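Local coordinates for protein catechol 2,3-dioxygenase (Pseudomonas sp. KL28, PDB 3HPY) that probably opens the aromatic ring of catechol next to the two hydroxyls, using iron and dioxygen to yield 2-hydroxy-6-oxohexa-2,4-dienoate, at residues C[9-23]-C[56-70]. Residues are numbered along the deposited sequence; the frame is centred on the assembly and turned at random.
Sequences PGHAQVRVLNLEEGI and YIIREADTAGIDFFG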
loop_
_atom_site.group_PDB
_atom_site.type_symbol
_atom_site.label_atom_id
_atom_site.label_comp_id
_atom_site.label_asym_id
_atom_site.label_seq_id
_atom_site.Cartn_x
_atom_site.Cartn_y
_atom_site.Cartn_z
ATOM N N PRO C 9 -16.674 21.408 -1.569
ATOM C CA PRO C 9 -16.281 22.214 -2.730
ATOM C C PRO C 9 -17.132 21.647 -3.865
ATOM O O PRO C 9 -17.184 20.422 -4.035
ATOM C CB PRO C 9 -14.813 21.864 -2.913
ATOM C CG PRO C 9 -14.341 21.616 -1.517
ATOM C CD PRO C 9 -15.495 20.908 -0.838
ATOM N N GLY C 10 -17.803 22.510 -4.628
ATOM C CA GLY C 10 -18.652 22.031 -5.709
ATOM C C GLY C 10 -18.022 22.049 -7.090
ATOM O O GLY C 10 -18.230 21.131 -7.881
ATOM N N HIS C 11 -17.246 23.086 -7.389
ATOM C CA HIS C 11 -16.618 23.175 -8.694
ATOM C C HIS C 11 -15.544 24.257 -8.782
ATOM O O HIS C 11 -15.542 25.217 -8.007
ATOM C CB HIS C 11 -17.702 23.412 -9.761
ATOM C CG HIS C 11 -18.497 24.667 -9.557
ATOM N ND1 HIS C 11 -19.828 24.769 -9.905
ATOM C CD2 HIS C 11 -18.142 25.882 -9.076
ATOM C CE1 HIS C 11 -20.256 25.992 -9.644
ATOM N NE2 HIS C 11 -19.252 26.687 -9.141
ATOM N N ALA C 12 -14.621 24.088 -9.723
ATOM C CA ALA C 12 -13.562 25.065 -9.932
ATOM C C ALA C 12 -13.542 25.478 -11.402
ATOM O O ALA C 12 -13.329 24.640 -12.275
ATOM C CB ALA C 12 -12.214 24.473 -9.541
ATOM N N GLN C 13 -13.780 26.755 -11.689
ATOM C CA GLN C 13 -13.742 27.206 -13.077
ATOM C C GLN C 13 -12.336 27.721 -13.351
ATOM O O GLN C 13 -11.936 28.766 -12.834
ATOM C CB GLN C 13 -14.762 28.320 -13.334
ATOM C CG GLN C 13 -14.709 28.873 -14.763
ATOM C CD GLN C 13 -15.707 28.215 -15.698
ATOM O OE1 GLN C 13 -16.871 28.616 -15.768
ATOM N NE2 GLN C 13 -15.257 27.191 -16.419
ATOM N N VAL C 14 -11.595 26.967 -14.160
ATOM C CA VAL C 14 -10.215 27.296 -14.500
ATOM C C VAL C 14 -10.075 27.525 -16.005
ATOM O O VAL C 14 -10.730 26.865 -16.816
ATOM C CB VAL C 14 -9.257 26.150 -14.059
ATOM C CG1 VAL C 14 -7.825 26.455 -14.487
ATOM C CG2 VAL C 14 -9.318 25.977 -12.552
ATOM N N ARG C 15 -9.214 28.466 -16.364
ATOM C CA ARG C 15 -8.977 28.810 -17.757
ATOM C C ARG C 15 -7.641 28.270 -18.269
ATOM O O ARG C 15 -6.629 28.354 -17.588
ATOM C CB ARG C 15 -9.029 30.330 -17.913
ATOM C CG ARG C 15 -8.424 31.101 -16.745
ATOM C CD ARG C 15 -8.431 32.596 -17.035
ATOM N NE ARG C 15 -7.571 33.360 -16.135
ATOM C CZ ARG C 15 -7.928 33.789 -14.929
ATOM N NH1 ARG C 15 -9.143 33.539 -14.457
ATOM N NH2 ARG C 15 -7.061 34.470 -14.191
ATOM N N VAL C 16 -7.653 27.700 -19.466
ATOM C CA VAL C 16 -6.438 27.160 -20.061
ATOM C C VAL C 16 -6.133 27.891 -21.370
ATOM O O VAL C 16 -7.039 28.387 -22.040
ATOM C CB VAL C 16 -6.574 25.648 -20.353
ATOM C CG1 VAL C 16 -6.589 24.859 -19.050
ATOM C CG2 VAL C 16 -7.838 25.388 -21.137
ATOM N N LEU C 17 -4.854 27.960 -21.721
ATOM C CA LEU C 17 -4.416 28.629 -22.944
ATOM C C LEU C 17 -4.880 27.873 -24.194
ATOM O O LEU C 17 -5.255 28.489 -25.194
ATOM C CB LEU C 17 -2.892 28.741 -22.955
ATOM C CG LEU C 17 -2.226 29.259 -21.675
ATOM C CD1 LEU C 17 -0.712 29.123 -21.785
ATOM C CD2 LEU C 17 -2.620 30.705 -21.438
ATOM N N ASN C 18 -4.834 26.543 -24.142
ATOM C CA ASN C 18 -5.259 25.715 -25.267
ATOM C C ASN C 18 -6.321 24.731 -24.802
ATOM O O ASN C 18 -6.027 23.745 -24.124
ATOM C CB ASN C 18 -4.074 24.945 -25.859
ATOM C CG ASN C 18 -4.425 24.243 -27.164
ATOM O OD1 ASN C 18 -5.383 23.469 -27.242
ATOM N ND2 ASN C 18 -3.639 24.508 -28.198
ATOM N N LEU C 19 -7.561 25.007 -25.181
ATOM C CA LEU C 19 -8.685 24.167 -24.795
ATOM C C LEU C 19 -8.487 22.712 -25.205
ATOM O O LEU C 19 -8.655 21.806 -24.386
ATOM C CB LEU C 19 -9.970 24.707 -25.421
ATOM C CG LEU C 19 -11.174 24.860 -24.494
ATOM C CD1 LEU C 19 -12.363 25.371 -25.295
ATOM C CD2 LEU C 19 -11.503 23.538 -23.845
ATOM N N GLU C 20 -8.132 22.488 -26.466
ATOM C CA GLU C 20 -7.929 21.131 -26.967
ATOM C C GLU C 20 -6.973 20.307 -26.134
ATOM O O GLU C 20 -7.291 19.181 -25.758
ATOM C CB GLU C 20 -7.431 21.147 -28.413
ATOM C CG GLU C 20 -8.550 21.121 -29.424
ATOM C CD GLU C 20 -9.483 22.301 -29.278
ATOM O OE1 GLU C 20 -10.697 22.127 -29.526
ATOM O OE2 GLU C 20 -9.002 23.404 -28.925
ATOM N N GLU C 21 -5.797 20.843 -25.845
ATOM C CA GLU C 21 -4.882 20.047 -25.063
ATOM C C GLU C 21 -5.303 20.013 -23.593
ATOM O O GLU C 21 -4.887 19.129 -22.845
ATOM C CB GLU C 21 -3.419 20.493 -25.294
ATOM C CG GLU C 21 -2.984 21.861 -24.823
ATOM C CD GLU C 21 -1.577 22.222 -25.326
ATOM O OE1 GLU C 21 -0.679 21.353 -25.307
ATOM O OE2 GLU C 21 -1.366 23.383 -25.734
ATOM N N GLY C 22 -6.166 20.948 -23.196
ATOM C CA GLY C 22 -6.669 20.957 -21.835
ATOM C C GLY C 22 -7.693 19.835 -21.719
ATOM O O GLY C 22 -7.773 19.154 -20.696
ATOM N N ILE C 23 -8.477 19.635 -22.777
ATOM C CA ILE C 23 -9.490 18.580 -22.808
ATOM C C ILE C 23 -8.809 17.215 -22.696
ATOM O O ILE C 23 -9.160 16.396 -21.845
ATOM C CB ILE C 23 -10.311 18.618 -24.126
ATOM C CG1 ILE C 23 -11.152 19.898 -24.185
ATOM C CG2 ILE C 23 -11.220 17.395 -24.225
ATOM C CD1 ILE C 23 -12.046 19.993 -25.420
ATOM N N TYR C 56 -15.210 20.366 -12.191
ATOM C CA TYR C 56 -14.099 21.052 -12.843
ATOM C C TYR C 56 -14.500 21.454 -14.258
ATOM O O TYR C 56 -14.944 20.616 -15.057
ATOM C CB TYR C 56 -12.872 20.140 -12.910
ATOM C CG TYR C 56 -11.560 20.887 -13.007
ATOM C CD1 TYR C 56 -10.961 21.431 -11.871
ATOM C CD2 TYR C 56 -10.902 21.034 -14.233
ATOM C CE1 TYR C 56 -9.734 22.096 -11.947
ATOM C CE2 TYR C 56 -9.673 21.699 -14.320
ATOM C CZ TYR C 56 -9.095 22.222 -13.170
ATOM O OH TYR C 56 -7.866 22.840 -13.238
ATOM N N ILE C 57 -14.343 22.738 -14.567
ATOM C CA ILE C 57 -14.701 23.248 -15.884
ATOM C C ILE C 57 -13.601 24.148 -16.440
ATOM O O ILE C 57 -13.137 25.068 -15.765
ATOM C CB ILE C 57 -16.027 24.061 -15.847
ATOM C CG1 ILE C 57 -17.097 23.328 -15.029
ATOM C CG2 ILE C 57 -16.566 24.210 -17.253
ATOM C CD1 ILE C 57 -17.181 23.757 -13.584
ATOM N N ILE C 58 -13.187 23.882 -17.674
ATOM C CA ILE C 58 -12.143 24.683 -18.285
ATOM C C ILE C 58 -12.683 25.574 -19.390
ATOM O O ILE C 58 -13.678 25.248 -20.049
ATOM C CB ILE C 58 -11.003 23.802 -18.842
ATOM C CG1 ILE C 58 -11.584 22.628 -19.625
ATOM C CG2 ILE C 58 -10.133 23.309 -17.696
ATOM C CD1 ILE C 58 -10.572 21.870 -20.435
ATOM N N ARG C 59 -12.010 26.704 -19.576
ATOM C CA ARG C 59 -12.387 27.692 -20.578
ATOM C C ARG C 59 -11.133 28.304 -21.207
ATOM O O ARG C 59 -10.275 28.836 -20.496
ATOM C CB ARG C 59 -13.221 28.790 -19.914
ATOM C CG ARG C 59 -13.568 29.963 -20.811
ATOM C CD ARG C 59 -14.452 30.971 -20.070
ATOM N NE ARG C 59 -13.759 31.658 -18.980
ATOM C CZ ARG C 59 -13.028 32.757 -19.133
ATOM N NH1 ARG C 59 -12.891 33.301 -20.337
ATOM N NH2 ARG C 59 -12.443 33.321 -18.084
ATOM N N GLU C 60 -11.031 28.229 -22.533
ATOM C CA GLU C 60 -9.871 28.776 -23.235
ATOM C C GLU C 60 -9.832 30.284 -23.071
ATOM O O GLU C 60 -10.582 31.005 -23.725
ATOM C CB GLU C 60 -9.913 28.429 -24.729
ATOM C CG GLU C 60 -8.664 28.877 -25.488
ATOM C CD GLU C 60 -8.690 28.517 -26.961
ATOM O OE1 GLU C 60 -8.769 27.315 -27.290
ATOM O OE2 GLU C 60 -8.626 29.442 -27.795
ATOM N N ALA C 61 -8.959 30.762 -22.193
ATOM C CA ALA C 61 -8.856 32.191 -21.963
ATOM C C ALA C 61 -7.500 32.724 -22.385
ATOM O O ALA C 61 -6.559 31.969 -22.629
ATOM C CB ALA C 61 -9.109 32.505 -20.503
ATOM N N ASP C 62 -7.412 34.045 -22.469
ATOM C CA ASP C 62 -6.182 34.700 -22.867
ATOM C C ASP C 62 -5.059 34.389 -21.874
ATOM O O ASP C 62 -3.878 34.444 -22.225
ATOM C CB ASP C 62 -6.418 36.208 -22.958
ATOM C CG ASP C 62 -5.330 36.917 -23.728
ATOM O OD1 ASP C 62 -5.441 38.151 -23.915
ATOM O OD2 ASP C 62 -4.364 36.235 -24.147
ATOM N N THR C 63 -5.430 34.054 -20.641
ATOM C CA THR C 63 -4.450 33.731 -19.603
ATOM C C THR C 63 -4.902 32.535 -18.769
ATOM O O THR C 63 -6.041 32.084 -18.888
ATOM C CB THR C 63 -4.221 34.926 -18.648
ATOM O OG1 THR C 63 -3.230 34.574 -17.673
ATOM C CG2 THR C 63 -5.507 35.282 -17.917
ATOM N N ALA C 64 -4.005 32.027 -17.928
ATOM C CA ALA C 64 -4.317 30.889 -17.060
ATOM C C ALA C 64 -4.740 31.352 -15.661
ATOM O O ALA C 64 -4.582 32.521 -15.303
ATOM C CB ALA C 64 -3.103 29.954 -16.961
ATOM N N GLY C 65 -5.277 30.427 -14.871
ATOM C CA GLY C 65 -5.704 30.767 -13.523
ATOM C C GLY C 65 -7.120 30.323 -13.231
ATOM O O GLY C 65 -7.696 29.537 -13.978
ATOM N N ILE C 66 -7.695 30.839 -12.152
ATOM C CA ILE C 66 -9.053 30.469 -11.779
ATOM C C ILE C 66 -10.050 31.619 -11.901
ATOM O O ILE C 66 -9.762 32.741 -11.497
ATOM C CB ILE C 66 -9.099 29.946 -10.327
ATOM C CG1 ILE C 66 -10.530 29.539 -9.971
ATOM C CG2 ILE C 66 -8.594 31.021 -9.365
ATOM C CD1 ILE C 66 -10.644 28.815 -8.657
ATOM N N ASP C 67 -11.218 31.337 -12.469
ATOM C CA ASP C 67 -12.255 32.355 -12.587
ATOM C C ASP C 67 -12.995 32.401 -11.255
ATOM O O ASP C 67 -13.146 33.458 -10.646
ATOM C CB ASP C 67 -13.244 32.022 -13.710
ATOM C CG ASP C 67 -12.600 32.046 -15.088
ATOM O OD1 ASP C 67 -11.696 32.881 -15.306
ATOM O OD2 ASP C 67 -13.008 31.242 -15.960
ATOM N N PHE C 68 -13.436 31.237 -10.794
ATOM C CA PHE C 68 -14.165 31.163 -9.538
ATOM C C PHE C 68 -14.185 29.758 -8.945
ATOM O O PHE C 68 -13.912 28.773 -9.633
ATOM C CB PHE C 68 -15.595 31.679 -9.747
ATOM C CG PHE C 68 -16.348 30.966 -10.825
ATOM C CD1 PHE C 68 -17.029 29.781 -10.552
ATOM C CD2 PHE C 68 -16.388 31.485 -12.119
ATOM C CE1 PHE C 68 -17.744 29.118 -11.551
ATOM C CE2 PHE C 68 -17.099 30.831 -13.130
ATOM C CZ PHE C 68 -17.781 29.641 -12.844
ATOM N N PHE C 69 -14.502 29.684 -7.658
ATOM C CA PHE C 69 -14.555 28.421 -6.933
ATOM C C PHE C 69 -15.879 28.346 -6.178
ATOM O O PHE C 69 -16.171 29.203 -5.346
ATOM C CB PHE C 69 -13.387 28.352 -5.950
ATOM C CG PHE C 69 -13.170 26.990 -5.357
ATOM C CD1 PHE C 69 -13.457 26.747 -4.021
ATOM C CD2 PHE C 69 -12.665 25.952 -6.137
ATOM C CE1 PHE C 69 -13.244 25.489 -3.464
ATOM C CE2 PHE C 69 -12.449 24.696 -5.591
ATOM C CZ PHE C 69 -12.740 24.465 -4.250
ATOM N N GLY C 70 -16.669 27.317 -6.459
ATOM C CA GLY C 70 -17.959 27.192 -5.805
ATOM C C GLY C 70 -18.112 26.092 -4.768
ATOM O O GLY C 70 -17.389 25.101 -4.784
#
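R15 and D67 meet in a salt bridge, R15 NH1 lying 2.8 Å from D67 OD1. NH1 comes to the anti side of OD1, well out of the carboxylate plane, while OD1 itself stays near the plane of the guanidinium, and the two flat groups are turned only 24° apart. R15 gets there with CG between its backbone N and carbonyl carbon (chi1 37°) and an extended chain to NE, which runs past T63 and gives a weak bond to A64 O; the backbone N atoms of G65 and I66 lie over one guanidinium face. D67 is shared: R59 NE takes the syn side of D67 OD2 at 3.1 Å, so one carboxylate joins two arginines.

Next to it, Q13 CB sits squarely over the F68 ring, 3.4 Å from its centroid, a CH-pi contact. Q13 then bends at chi2 (95°), and its NE2 makes a weak bond to I57 O while OE1 is held by R42. On the ring's edge stands H11 NE2; H11 ND1 is bonded to K124.

Strand 9-16 runs between two neighbours, parallel to 56-60 and antiparallel to 65-73, within the N-terminal half of this two-domain vicinal-oxygen-chelate fold. Two classic bulges interrupt the antiparallel pairing: D67 and F68 face Q13, whereas G10 N and H11 N both donate to G70 O, at 2.6 Å and 3.3 Å, from the same face of its carbonyl plane. On the reverse face, A12 CB touches F69 CD2 at 3.7 Å and V14 CG2 packs against Y56, whose hydroxyl bonds Y26. P9 and F69 carry this layer onto L152, in the strand of the iron ligand H154.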